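PDB 5V9X: ATP-dependent DNA helicase from Mycobacterium smegmatis, which probably couples ATP hydrolysis to 3'-to-5' movement along a single DNA strand, unwinding RNA:DNA hybrids ahead of it. Local coordinates for residues 101-107 and 166-170; 137-143 and 159-165; 636-640 and 651-655. One frame throughout, in Å; residues are numbered along the deposited sequence.

Contact 1 (101-107 and 166-170). With nucleotides of chain B.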
loop_
_atom_site.group_PDB
_atom_site.type_symbol
_atom_site.label_atom_id
_atom_site.label_comp_id
_atom_site.label_asym_id
_atom_site.label_seq_id
_atom_site.Cartn_x
_atom_site.Cartn_y
_atom_site.Cartn_z
ATOM N N LEU A 101 -4.661 18.613 14.370
ATOM C CA LEU A 101 -3.942 18.221 13.162
ATOM C C LEU A 101 -4.449 16.857 12.714
ATOM O O LEU A 101 -4.212 15.847 13.385
ATOM C CB LEU A 101 -2.433 18.191 13.402
ATOM C CG LEU A 101 -1.580 17.802 12.189
ATOM C CD1 LEU A 101 -1.698 18.840 11.084
ATOM C CD2 LEU A 101 -0.128 17.599 12.584
ATOM N N TYR A 102 -5.148 16.829 11.585
ATOM C CA TYR A 102 -5.611 15.593 10.971
ATOM C C TYR A 102 -4.708 15.262 9.791
ATOM O O TYR A 102 -4.472 16.114 8.928
ATOM C CB TYR A 102 -7.068 15.728 10.518
ATOM C CG TYR A 102 -7.570 14.589 9.655
ATOM C CD1 TYR A 102 -7.330 14.572 8.287
ATOM C CD2 TYR A 102 -8.302 13.544 10.202
ATOM C CE1 TYR A 102 -7.785 13.543 7.494
ATOM C CE2 TYR A 102 -8.767 12.510 9.412
ATOM C CZ TYR A 102 -8.502 12.514 8.056
ATOM O OH TYR A 102 -8.956 11.493 7.251
ATOM N N VAL A 103 -4.214 14.025 9.748
ATOM C CA VAL A 103 -3.320 13.567 8.690
ATOM C C VAL A 103 -3.996 12.429 7.938
ATOM O O VAL A 103 -4.419 11.440 8.550
ATOM C CB VAL A 103 -1.959 13.114 9.248
ATOM C CG1 VAL A 103 -1.061 12.628 8.121
ATOM C CG2 VAL A 103 -1.291 14.247 10.012
ATOM N N SER A 104 -4.088 12.568 6.615
ATOM C CA SER A 104 -4.643 11.551 5.738
ATOM C C SER A 104 -3.613 11.121 4.702
ATOM O O SER A 104 -2.925 11.969 4.124
ATOM C CB SER A 104 -5.897 12.061 5.014
ATOM O OG SER A 104 -6.316 11.139 4.021
ATOM N N PRO A 105 -3.485 9.817 4.441
ATOM C CA PRO A 105 -2.559 9.373 3.387
ATOM C C PRO A 105 -3.043 9.686 1.982
ATOM O O PRO A 105 -2.229 9.675 1.050
ATOM C CB PRO A 105 -2.456 7.861 3.619
ATOM C CG PRO A 105 -3.739 7.499 4.299
ATOM C CD PRO A 105 -4.127 8.689 5.138
ATOM N N LEU A 106 -4.331 9.969 1.798
ATOM C CA LEU A 106 -4.903 10.266 0.491
ATOM C C LEU A 106 -5.448 11.689 0.467
ATOM O O LEU A 106 -6.061 12.146 1.439
ATOM C CB LEU A 106 -6.019 9.276 0.143
ATOM C CG LEU A 106 -5.596 7.827 -0.100
ATOM C CD1 LEU A 106 -6.813 6.934 -0.229
ATOM C CD2 LEU A 106 -4.732 7.732 -1.344
ATOM N N LYS A 107 -5.225 12.384 -0.652
ATOM C CA LYS A 107 -5.726 13.749 -0.791
ATOM C C LYS A 107 -7.249 13.779 -0.825
ATOM O O LYS A 107 -7.877 14.619 -0.168
ATOM C CB LYS A 107 -5.156 14.397 -2.053
ATOM C CG LYS A 107 -3.669 14.677 -1.998
ATOM C CD LYS A 107 -3.209 15.483 -3.203
ATOM C CE LYS A 107 -3.419 14.719 -4.500
ATOM N NZ LYS A 107 -2.858 15.455 -5.668
ATOM N N THR A 166 -1.407 15.948 4.609
ATOM C CA THR A 166 -0.804 14.658 4.320
ATOM C C THR A 166 0.505 14.502 5.089
ATOM O O THR A 166 1.043 15.475 5.628
ATOM C CB THR A 166 -0.543 14.521 2.814
ATOM O OG1 THR A 166 0.360 15.548 2.386
ATOM C CG2 THR A 166 -1.844 14.624 2.031
ATOM N N PRO A 167 1.043 13.279 5.176
ATOM C CA PRO A 167 2.365 13.128 5.803
ATOM C C PRO A 167 3.451 13.893 5.070
ATOM O O PRO A 167 4.295 14.534 5.708
ATOM C CB PRO A 167 2.604 11.612 5.758
ATOM C CG PRO A 167 1.243 11.015 5.673
ATOM C CD PRO A 167 0.440 11.973 4.850
ATOM N N GLU A 168 3.440 13.852 3.738
ATOM C CA GLU A 168 4.431 14.582 2.955
ATOM C C GLU A 168 4.339 16.081 3.212
ATOM O O GLU A 168 5.358 16.754 3.404
ATOM C CB GLU A 168 4.250 14.279 1.464
ATOM C CG GLU A 168 4.674 12.878 1.031
ATOM C CD GLU A 168 3.715 11.789 1.486
ATOM O OE1 GLU A 168 2.601 12.120 1.951
ATOM O OE2 GLU A 168 4.076 10.597 1.378
ATOM N N SER A 169 3.121 16.626 3.221
ATOM C CA SER A 169 2.968 18.065 3.408
ATOM C C SER A 169 3.249 18.476 4.847
ATOM O O SER A 169 3.779 19.567 5.089
ATOM C CB SER A 169 1.572 18.509 2.983
ATOM O OG SER A 169 1.499 18.659 1.577
ATOM N N LEU A 170 2.900 17.626 5.817
ATOM C CA LEU A 170 3.306 17.888 7.194
ATOM C C LEU A 170 4.819 18.001 7.298
ATOM O O LEU A 170 5.342 18.846 8.034
ATOM C CB LEU A 170 2.792 16.788 8.124
ATOM C CG LEU A 170 3.194 16.957 9.592
ATOM C CD1 LEU A 170 2.617 18.250 10.153
ATOM C CD2 LEU A 170 2.762 15.762 10.431
ATOM P P DG B 9 -2.700 10.671 -3.387
ATOM O OP1 DG B 9 -3.898 11.121 -2.643
ATOM O OP2 DG B 9 -2.694 10.683 -4.868
ATOM O "O5'" DG B 9 -1.443 11.507 -2.884
ATOM C "C5'" DG B 9 -1.031 11.409 -1.528
ATOM C "C4'" DG B 9 0.292 12.117 -1.314
ATOM O "O4'" DG B 9 1.354 11.351 -1.935
ATOM C "C3'" DG B 9 0.370 13.521 -1.902
ATOM O "O3'" DG B 9 1.053 14.380 -1.005
ATOM C "C2'" DG B 9 1.149 13.321 -3.201
ATOM C "C1'" DG B 9 2.063 12.153 -2.854
ATOM N N9 DG B 9 2.403 11.323 -4.005
ATOM C C8 DG B 9 1.530 10.642 -4.817
ATOM N N7 DG B 9 2.119 9.976 -5.769
ATOM C C5 DG B 9 3.469 10.226 -5.576
ATOM C C6 DG B 9 4.589 9.767 -6.304
ATOM O O6 DG B 9 4.609 9.026 -7.296
ATOM N N1 DG B 9 5.782 10.255 -5.777
ATOM C C2 DG B 9 5.878 11.082 -4.681
ATOM N N2 DG B 9 7.119 11.448 -4.320
ATOM N N3 DG B 9 4.832 11.520 -3.988
ATOM C C4 DG B 9 3.664 11.053 -4.493
ATOM P P DC B 10 0.889 15.973 -1.128
ATOM O OP1 DC B 10 1.038 16.534 0.234
ATOM O OP2 DC B 10 -0.320 16.269 -1.926
ATOM O "O5'" DC B 10 2.139 16.419 -2.009
ATOM C "C5'" DC B 10 3.429 16.447 -1.442
ATOM C "C4'" DC B 10 4.450 16.835 -2.490
ATOM O "O4'" DC B 10 4.704 15.709 -3.361
ATOM C "C3'" DC B 10 4.023 17.992 -3.401
ATOM O "O3'" DC B 10 4.982 19.018 -3.353
ATOM C "C2'" DC B 10 3.950 17.363 -4.796
ATOM C "C1'" DC B 10 4.909 16.196 -4.659
ATOM N N1 DC B 10 4.654 15.099 -5.630
ATOM C C2 DC B 10 5.734 14.476 -6.259
ATOM O O2 DC B 10 6.883 14.846 -5.984
ATOM N N3 DC B 10 5.492 13.479 -7.148
ATOM C C4 DC B 10 4.235 13.112 -7.411
ATOM N N4 DC B 10 4.042 12.127 -8.295
ATOM C C5 DC B 10 3.119 13.741 -6.780
ATOM C C6 DC B 10 3.373 14.720 -5.906
ATOM P P DT B 8 -2.433 7.104 -7.845
ATOM O OP1 DT B 8 -3.754 7.668 -8.189
ATOM O OP2 DT B 8 -1.253 7.456 -8.666
ATOM O "O5'" DT B 8 -2.098 7.455 -6.322
ATOM C "C5'" DT B 8 -2.926 6.953 -5.278
ATOM C "C4'" DT B 8 -2.211 7.024 -3.941
ATOM O "O4'" DT B 8 -1.167 6.038 -3.889
ATOM C "C3'" DT B 8 -1.515 8.346 -3.659
ATOM O "O3'" DT B 8 -2.374 9.176 -2.898
ATOM C "C2'" DT B 8 -0.256 7.949 -2.857
ATOM C "C1'" DT B 8 -0.259 6.416 -2.890
ATOM N N1 DT B 8 1.070 5.817 -3.208
ATOM C C2 DT B 8 1.720 5.079 -2.248
ATOM O O2 DT B 8 1.265 4.883 -1.136
ATOM N N3 DT B 8 2.930 4.572 -2.638
ATOM C C4 DT B 8 3.544 4.728 -3.869
ATOM O O4 DT B 8 4.637 4.232 -4.124
ATOM C C5 DT B 8 2.808 5.515 -4.830
ATOM C C7 DT B 8 3.371 5.752 -6.198
ATOM C C6 DT B 8 1.621 6.015 -4.457
#

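Contact 2 (137-143 and 159-165). With nucleotides of chain B.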
loop_
_atom_site.group_PDB
_atom_site.type_symbol
_atom_site.label_atom_id
_atom_site.label_comp_id
_atom_site.label_asym_id
_atom_site.label_seq_id
_atom_site.Cartn_x
_atom_site.Cartn_y
_atom_site.Cartn_z
ATOM N N SER A 137 -16.535 30.060 16.436
ATOM C CA SER A 137 -15.862 30.242 15.151
ATOM C C SER A 137 -14.707 29.248 15.095
ATOM O O SER A 137 -13.654 29.469 15.698
ATOM C CB SER A 137 -15.372 31.675 14.975
ATOM O OG SER A 137 -14.067 31.840 15.506
ATOM N N ILE A 138 -14.910 28.155 14.367
ATOM C CA ILE A 138 -13.927 27.085 14.241
ATOM C C ILE A 138 -13.505 27.016 12.779
ATOM O O ILE A 138 -14.320 26.690 11.905
ATOM C CB ILE A 138 -14.483 25.739 14.723
ATOM C CG1 ILE A 138 -14.765 25.791 16.228
ATOM C CG2 ILE A 138 -13.526 24.610 14.379
ATOM C CD1 ILE A 138 -15.536 24.597 16.752
ATOM N N THR A 139 -12.237 27.315 12.510
ATOM C CA THR A 139 -11.716 27.320 11.152
ATOM C C THR A 139 -11.154 25.950 10.784
ATOM O O THR A 139 -10.664 25.206 11.638
ATOM C CB THR A 139 -10.633 28.389 10.992
ATOM O OG1 THR A 139 -9.625 28.206 11.993
ATOM C CG2 THR A 139 -11.230 29.774 11.145
ATOM N N VAL A 140 -11.242 25.619 9.496
ATOM C CA VAL A 140 -10.797 24.332 8.966
ATOM C C VAL A 140 -10.063 24.588 7.656
ATOM O O VAL A 140 -10.630 25.184 6.734
ATOM C CB VAL A 140 -11.968 23.359 8.730
ATOM C CG1 VAL A 140 -11.452 22.026 8.211
ATOM C CG2 VAL A 140 -12.787 23.168 10.003
ATOM N N GLY A 141 -8.815 24.129 7.564
ATOM C CA GLY A 141 -8.032 24.308 6.364
ATOM C C GLY A 141 -7.449 22.993 5.882
ATOM O O GLY A 141 -7.265 22.048 6.650
ATOM N N VAL A 142 -7.164 22.949 4.582
ATOM C CA VAL A 142 -6.539 21.795 3.944
ATOM C C VAL A 142 -5.242 22.257 3.300
ATOM O O VAL A 142 -5.243 23.200 2.497
ATOM C CB VAL A 142 -7.456 21.139 2.901
ATOM C CG1 VAL A 142 -6.710 20.038 2.161
ATOM C CG2 VAL A 142 -8.684 20.574 3.568
ATOM N N ARG A 143 -4.142 21.593 3.646
ATOM C CA ARG A 143 -2.843 21.841 3.034
ATOM C C ARG A 143 -2.368 20.550 2.381
ATOM O O ARG A 143 -2.016 19.591 3.075
ATOM C CB ARG A 143 -1.832 22.342 4.061
ATOM C CG ARG A 143 -0.393 22.316 3.571
ATOM C CD ARG A 143 -0.189 23.175 2.329
ATOM N NE ARG A 143 1.136 22.965 1.756
ATOM C CZ ARG A 143 2.248 23.518 2.229
ATOM N NH1 ARG A 143 2.198 24.318 3.285
ATOM N NH2 ARG A 143 3.415 23.270 1.648
ATOM N N PRO A 159 -3.543 30.767 10.410
ATOM C CA PRO A 159 -3.657 29.313 10.389
ATOM C C PRO A 159 -5.019 28.867 10.876
ATOM O O PRO A 159 -5.639 29.521 11.737
ATOM C CB PRO A 159 -2.539 28.859 11.339
ATOM C CG PRO A 159 -2.318 30.024 12.242
ATOM C CD PRO A 159 -2.548 31.235 11.391
ATOM N N PRO A 160 -5.527 27.756 10.354
ATOM C CA PRO A 160 -6.831 27.255 10.794
ATOM C C PRO A 160 -6.734 26.501 12.112
ATOM O O PRO A 160 -5.681 25.987 12.497
ATOM C CB PRO A 160 -7.246 26.318 9.656
ATOM C CG PRO A 160 -5.946 25.805 9.125
ATOM C CD PRO A 160 -4.956 26.938 9.269
ATOM N N ASP A 161 -7.872 26.443 12.809
ATOM C CA ASP A 161 -7.927 25.694 14.060
ATOM C C ASP A 161 -7.775 24.199 13.813
ATOM O O ASP A 161 -7.132 23.495 14.599
ATOM C CB ASP A 161 -9.236 25.987 14.792
ATOM C CG ASP A 161 -9.360 27.441 15.209
ATOM O OD1 ASP A 161 -8.320 28.121 15.340
ATOM O OD2 ASP A 161 -10.503 27.902 15.412
ATOM N N VAL A 162 -8.353 23.699 12.725
ATOM C CA VAL A 162 -8.226 22.304 12.320
ATOM C C VAL A 162 -7.452 22.279 11.011
ATOM O O VAL A 162 -7.963 22.711 9.970
ATOM C CB VAL A 162 -9.593 21.625 12.163
ATOM C CG1 VAL A 162 -9.418 20.187 11.691
ATOM C CG2 VAL A 162 -10.373 21.681 13.468
ATOM N N LEU A 163 -6.224 21.775 11.052
ATOM C CA LEU A 163 -5.404 21.630 9.857
ATOM C C LEU A 163 -5.506 20.199 9.348
ATOM O O LEU A 163 -5.212 19.249 10.082
ATOM C CB LEU A 163 -3.944 21.991 10.130
ATOM C CG LEU A 163 -3.064 21.954 8.880
ATOM C CD1 LEU A 163 -3.514 23.013 7.881
ATOM C CD2 LEU A 163 -1.594 22.128 9.232
ATOM N N ILE A 164 -5.929 20.052 8.098
ATOM C CA ILE A 164 -5.994 18.766 7.412
ATOM C C ILE A 164 -4.865 18.735 6.392
ATOM O O ILE A 164 -4.696 19.688 5.623
ATOM C CB ILE A 164 -7.359 18.565 6.732
ATOM C CG1 ILE A 164 -8.483 18.560 7.772
ATOM C CG2 ILE A 164 -7.365 17.287 5.920
ATOM C CD1 ILE A 164 -9.870 18.575 7.166
ATOM N N THR A 165 -4.089 17.655 6.386
ATOM C CA THR A 165 -2.913 17.597 5.525
ATOM C C THR A 165 -2.521 16.139 5.304
ATOM O O THR A 165 -3.206 15.213 5.746
ATOM C CB THR A 165 -1.759 18.406 6.128
ATOM O OG1 THR A 165 -0.630 18.355 5.249
ATOM C CG2 THR A 165 -1.361 17.847 7.490
ATOM P P DG B 12 6.387 24.542 0.624
ATOM O OP1 DG B 12 5.831 23.919 1.846
ATOM O OP2 DG B 12 5.489 25.211 -0.344
ATOM O "O5'" DG B 12 7.499 25.581 1.077
ATOM C "C5'" DG B 12 8.692 25.106 1.660
ATOM C "C4'" DG B 12 9.799 26.117 1.492
ATOM O "O4'" DG B 12 10.065 26.302 0.084
ATOM C "C3'" DG B 12 9.486 27.496 2.068
ATOM O "O3'" DG B 12 10.505 27.870 2.970
ATOM C "C2'" DG B 12 9.428 28.421 0.847
ATOM C "C1'" DG B 12 10.236 27.666 -0.197
ATOM N N9 DG B 12 9.776 27.898 -1.561
ATOM C C8 DG B 12 8.472 27.989 -1.988
ATOM N N7 DG B 12 8.359 28.193 -3.271
ATOM C C5 DG B 12 9.672 28.236 -3.725
ATOM C C6 DG B 12 10.177 28.428 -5.034
ATOM O O6 DG B 12 9.543 28.607 -6.082
ATOM N N1 DG B 12 11.570 28.404 -5.056
ATOM C C2 DG B 12 12.372 28.214 -3.954
ATOM N N2 DG B 12 13.696 28.221 -4.175
ATOM N N3 DG B 12 11.911 28.031 -2.723
ATOM C C4 DG B 12 10.556 28.054 -2.684
#

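Contact 3 (636-640 and 651-655)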
loop_
_atom_site.group_PDB
_atom_site.type_symbol
_atom_site.label_atom_id
_atom_site.label_comp_id
_atom_site.label_asym_id
_atom_site.label_seq_id
_atom_site.Cartn_x
_atom_site.Cartn_y
_atom_site.Cartn_z
ATOM N N PHE A 636 -6.992 -23.260 -0.479
ATOM C CA PHE A 636 -8.232 -23.131 -1.237
ATOM C C PHE A 636 -8.189 -23.977 -2.501
ATOM O O PHE A 636 -9.166 -24.656 -2.834
ATOM C CB PHE A 636 -8.480 -21.658 -1.576
ATOM C CG PHE A 636 -9.583 -21.433 -2.581
ATOM C CD1 PHE A 636 -10.884 -21.206 -2.166
ATOM C CD2 PHE A 636 -9.311 -21.425 -3.944
ATOM C CE1 PHE A 636 -11.895 -20.989 -3.090
ATOM C CE2 PHE A 636 -10.320 -21.213 -4.869
ATOM C CZ PHE A 636 -11.612 -20.993 -4.442
ATOM N N THR A 637 -7.067 -23.938 -3.224
ATOM C CA THR A 637 -6.955 -24.697 -4.464
ATOM C C THR A 637 -7.025 -26.194 -4.196
ATOM O O THR A 637 -7.747 -26.927 -4.881
ATOM C CB THR A 637 -5.654 -24.339 -5.183
ATOM O OG1 THR A 637 -5.637 -22.935 -5.470
ATOM C CG2 THR A 637 -5.530 -25.121 -6.481
ATOM N N GLY A 638 -6.278 -26.665 -3.196
ATOM C CA GLY A 638 -6.318 -28.079 -2.865
ATOM C C GLY A 638 -7.698 -28.536 -2.434
ATOM O O GLY A 638 -8.195 -29.567 -2.893
ATOM N N GLU A 639 -8.343 -27.764 -1.554
ATOM C CA GLU A 639 -9.641 -28.168 -1.022
ATOM C C GLU A 639 -10.682 -28.291 -2.127
ATOM O O GLU A 639 -11.340 -29.330 -2.263
ATOM C CB GLU A 639 -10.112 -27.177 0.043
ATOM C CG GLU A 639 -11.489 -27.509 0.603
ATOM C CD GLU A 639 -11.841 -26.698 1.833
ATOM O OE1 GLU A 639 -12.709 -25.808 1.733
ATOM O OE2 GLU A 639 -11.247 -26.953 2.902
ATOM N N LEU A 640 -10.845 -27.240 -2.933
ATOM C CA LEU A 640 -11.903 -27.243 -3.935
ATOM C C LEU A 640 -11.595 -28.158 -5.115
ATOM O O LEU A 640 -12.524 -28.575 -5.814
ATOM C CB LEU A 640 -12.174 -25.819 -4.423
ATOM C CG LEU A 640 -13.093 -24.998 -3.509
ATOM C CD1 LEU A 640 -12.355 -24.466 -2.284
ATOM C CD2 LEU A 640 -13.760 -23.868 -4.275
ATOM N N ARG A 651 -19.853 -24.510 -1.917
ATOM C CA ARG A 651 -18.710 -23.707 -1.500
ATOM C C ARG A 651 -18.622 -22.408 -2.293
ATOM O O ARG A 651 -18.330 -21.347 -1.729
ATOM C CB ARG A 651 -17.426 -24.520 -1.661
ATOM C CG ARG A 651 -16.175 -23.827 -1.168
ATOM C CD ARG A 651 -16.042 -23.933 0.337
ATOM N NE ARG A 651 -14.650 -24.144 0.724
ATOM C CZ ARG A 651 -13.790 -23.166 0.978
ATOM N NH1 ARG A 651 -14.177 -21.902 0.903
ATOM N NH2 ARG A 651 -12.541 -23.453 1.317
ATOM N N CYS A 652 -18.872 -22.473 -3.602
ATOM C CA CYS A 652 -18.757 -21.281 -4.434
ATOM C C CYS A 652 -19.867 -20.276 -4.152
ATOM O O CYS A 652 -19.651 -19.067 -4.286
ATOM C CB CYS A 652 -18.764 -21.670 -5.914
ATOM S SG CYS A 652 -17.309 -22.594 -6.459
ATOM N N GLN A 653 -21.053 -20.746 -3.757
ATOM C CA GLN A 653 -22.190 -19.842 -3.619
ATOM C C GLN A 653 -22.105 -18.978 -2.367
ATOM O O GLN A 653 -22.615 -17.851 -2.368
ATOM C CB GLN A 653 -23.499 -20.631 -3.633
ATOM C CG GLN A 653 -23.876 -21.150 -5.012
ATOM C CD GLN A 653 -23.863 -20.061 -6.074
ATOM O OE1 GLN A 653 -24.265 -18.921 -5.824
ATOM N NE2 GLN A 653 -23.395 -20.406 -7.269
ATOM N N LYS A 654 -21.478 -19.467 -1.298
ATOM C CA LYS A 654 -21.251 -18.616 -0.137
ATOM C C LYS A 654 -20.117 -17.622 -0.356
ATOM O O LYS A 654 -19.794 -16.858 0.561
ATOM C CB LYS A 654 -20.986 -19.467 1.109
ATOM C CG LYS A 654 -20.013 -20.612 0.905
ATOM C CD LYS A 654 -20.010 -21.539 2.110
ATOM C CE LYS A 654 -21.392 -22.126 2.358
ATOM N NZ LYS A 654 -21.385 -23.105 3.480
ATOM N N MET A 655 -19.509 -17.620 -1.541
ATOM C CA MET A 655 -18.611 -16.558 -1.969
ATOM C C MET A 655 -19.274 -15.575 -2.920
ATOM O O MET A 655 -18.662 -14.555 -3.256
ATOM C CB MET A 655 -17.372 -17.147 -2.647
ATOM C CG MET A 655 -16.447 -17.869 -1.702
ATOM S SD MET A 655 -15.106 -18.705 -2.554
ATOM C CE MET A 655 -14.311 -19.490 -1.159
#

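Contact 1 (101-107 and 166-170)
OP1 of DC10 in chain B is gripped by two hydroxyls of 166-170: T166 OG1, whose residue also packs on S104 across the contact, and S169 OG at 2.6 Å. By sequence, the S-P-L-K and T-P-E runs probably correspond to motifs Ia and Ib of superfamily 2 helicases, here on the DNA-facing ends of strand 100-103 and helix 167-174. T166 is the N-cap of that helix. With chi1 at 61°, its OG1 sits between backbone N and carbonyl carbon, where it accepts S169 N (3.1 Å) while donating to the phosphate. The neighbouring phosphate is met from 101-107, where K107 N reaches DG9 OP1 of chain B at 2.7 Å and 175°, almost straight. Each phosphate thus faces the first turn of a helix, whose dipole would be expected to favour the negative charge. R201 links the loop after strand 100-103 to helix 167-174, through a hydrogen bond to P105 O and a salt bridge to E168 OE2.

Between the segments the fit is largely apolar, apart from S104 O. This oxygen points at the start of the helix, and T166 CA approaches it in a CA-H...O contact of 3.4 Å with 150° at the hydrogen. V103 CG1 lies 3.7 Å from P167 CD, the two side chains slanting across one another. Farther from the DNA, L101 CD2 meets L170 CD1 at 3.7 Å, methyl against methyl, with helix 200-213 packed on both leucines. The turn into helix 107-116 is closed by S104 OG, which donates to L106 O at 2.8 Å, in the carbonyl plane and on a lone pair.

Contact 2 (137-143 and 159-165)
G141 and V162 mark the tight middle of this contact, a parallel pairing of strands 140-143 and 162-165 whose short axes approach to 4.7 Å and cross at 24°. Helix 149-157 connects them as a beta-alpha-beta unit at the edge of the seven-stranded RecA-like sheet. The bonds alternate as parallel strands require: G141 N gives to V162 O at 2.9 Å, I164 N to G141 O at 2.8 Å, and R143 N to I164 O at 2.8 Å. On one face V140, V142, V162 and I164 pack together, V140 beside V162 and V140 CG1 3.9 Å from I164 CD1, and helix 107-116 covers I164 and V142. The other face is close-packed at G141, where the absence of a side chain lets P160 CB come within 3.4 Å of G141 N.

The upstream end, before the strands proper, is looser and nearer solvent. T139 and S137 are exposed, and T139 N reaches D161 OD2 only through a weak bond. T139 is still held by its hydroxyl: chi1 of 54° turns OG1 toward the second segment, where it accepts D161 N. At the downstream end T165 OG1 donates to R143 O at 2.9 Å.

The R143 side chain then runs away from the second segment. It bends at chi2 (60°), passes L172 and M173 of helix 167-174, and offers NH2 to OP1 of DG12 in chain B, which lies at the guanidinium edge, in its plane. The chemistry therefore divides: backbone amides and apolar side chains fix the edge strand, while R143 carries a positive charge to the DNA, where the phosphate would be expected to offset the nearby charge of R152.

Contact 3 (636-640 and 651-655)
E639 and R651 meet because both first torsions place CG anti to the backbone N (chi1 178° and -176°), after which their chains behave differently. E639 continues extended toward the other helix, whereas R651 bends at chi2 and again at chi3, so that the two side chains cross at about a right angle. The resulting salt bridge is one-sided: OE1 faces both NE and NH2 of R651. The NE bond, 2.7 Å to OE1, is weak because it is bent at the hydrogen; the modelled NH2 separation is too short to be relied on at this resolution. Carboxylate and guanidinium planes are turned 65° apart, so this is not the coplanar two-oxygen fork.

L640 packs against the guanidinium. Its CD1 stands 3.5 Å above one guanidinium face, toward the rim, and is likewise set over one face of the F636 ring, so one methyl touches both a charged and an aromatic group. L640 CD2 meets R651 CG at 3.9 Å, the two side chains crossing. Beyond it M655, extended past CG, slides alongside F636 in the opposite direction. Its CE comes to the ring edge, 3.4 Å from F636 CE1, and SD lies 5.2 Å from the ring centroid in an oblique Met-aromatic contact.

These residues join helix 627-640 to the end of helix 645-653, with helices 433-448 and 661-676 packed around F636. Q444 of helix 433-448 takes R651 NH1. The chemistry implies a buried apolar layer of F636, L640 and M655, bordered by an ion pair whose E639 partner is exposed and whose attraction solvent would probably weaken.

From the N terminus, strand 100-103 opens contact 1, whose loop closes only when the chain reaches 166-170. Contact 2 falls wholly within that span: strand 140-143 pairs with 162-165 after a single helix, and strand 162-165 leads through T166 into helix 167-174. Strand 162-165 also bonds to strand 100-103 through Y102 N and L163 O, so the two contacts share one sheet of the DEAD/DEAH-box region and touch directly. Contact 3 follows in series, hundreds of residues later, as a short loop between helices 627-640 and 645-653. Its centre is about 40 Å from that of contact 1, on the opposite side of the chain's centre.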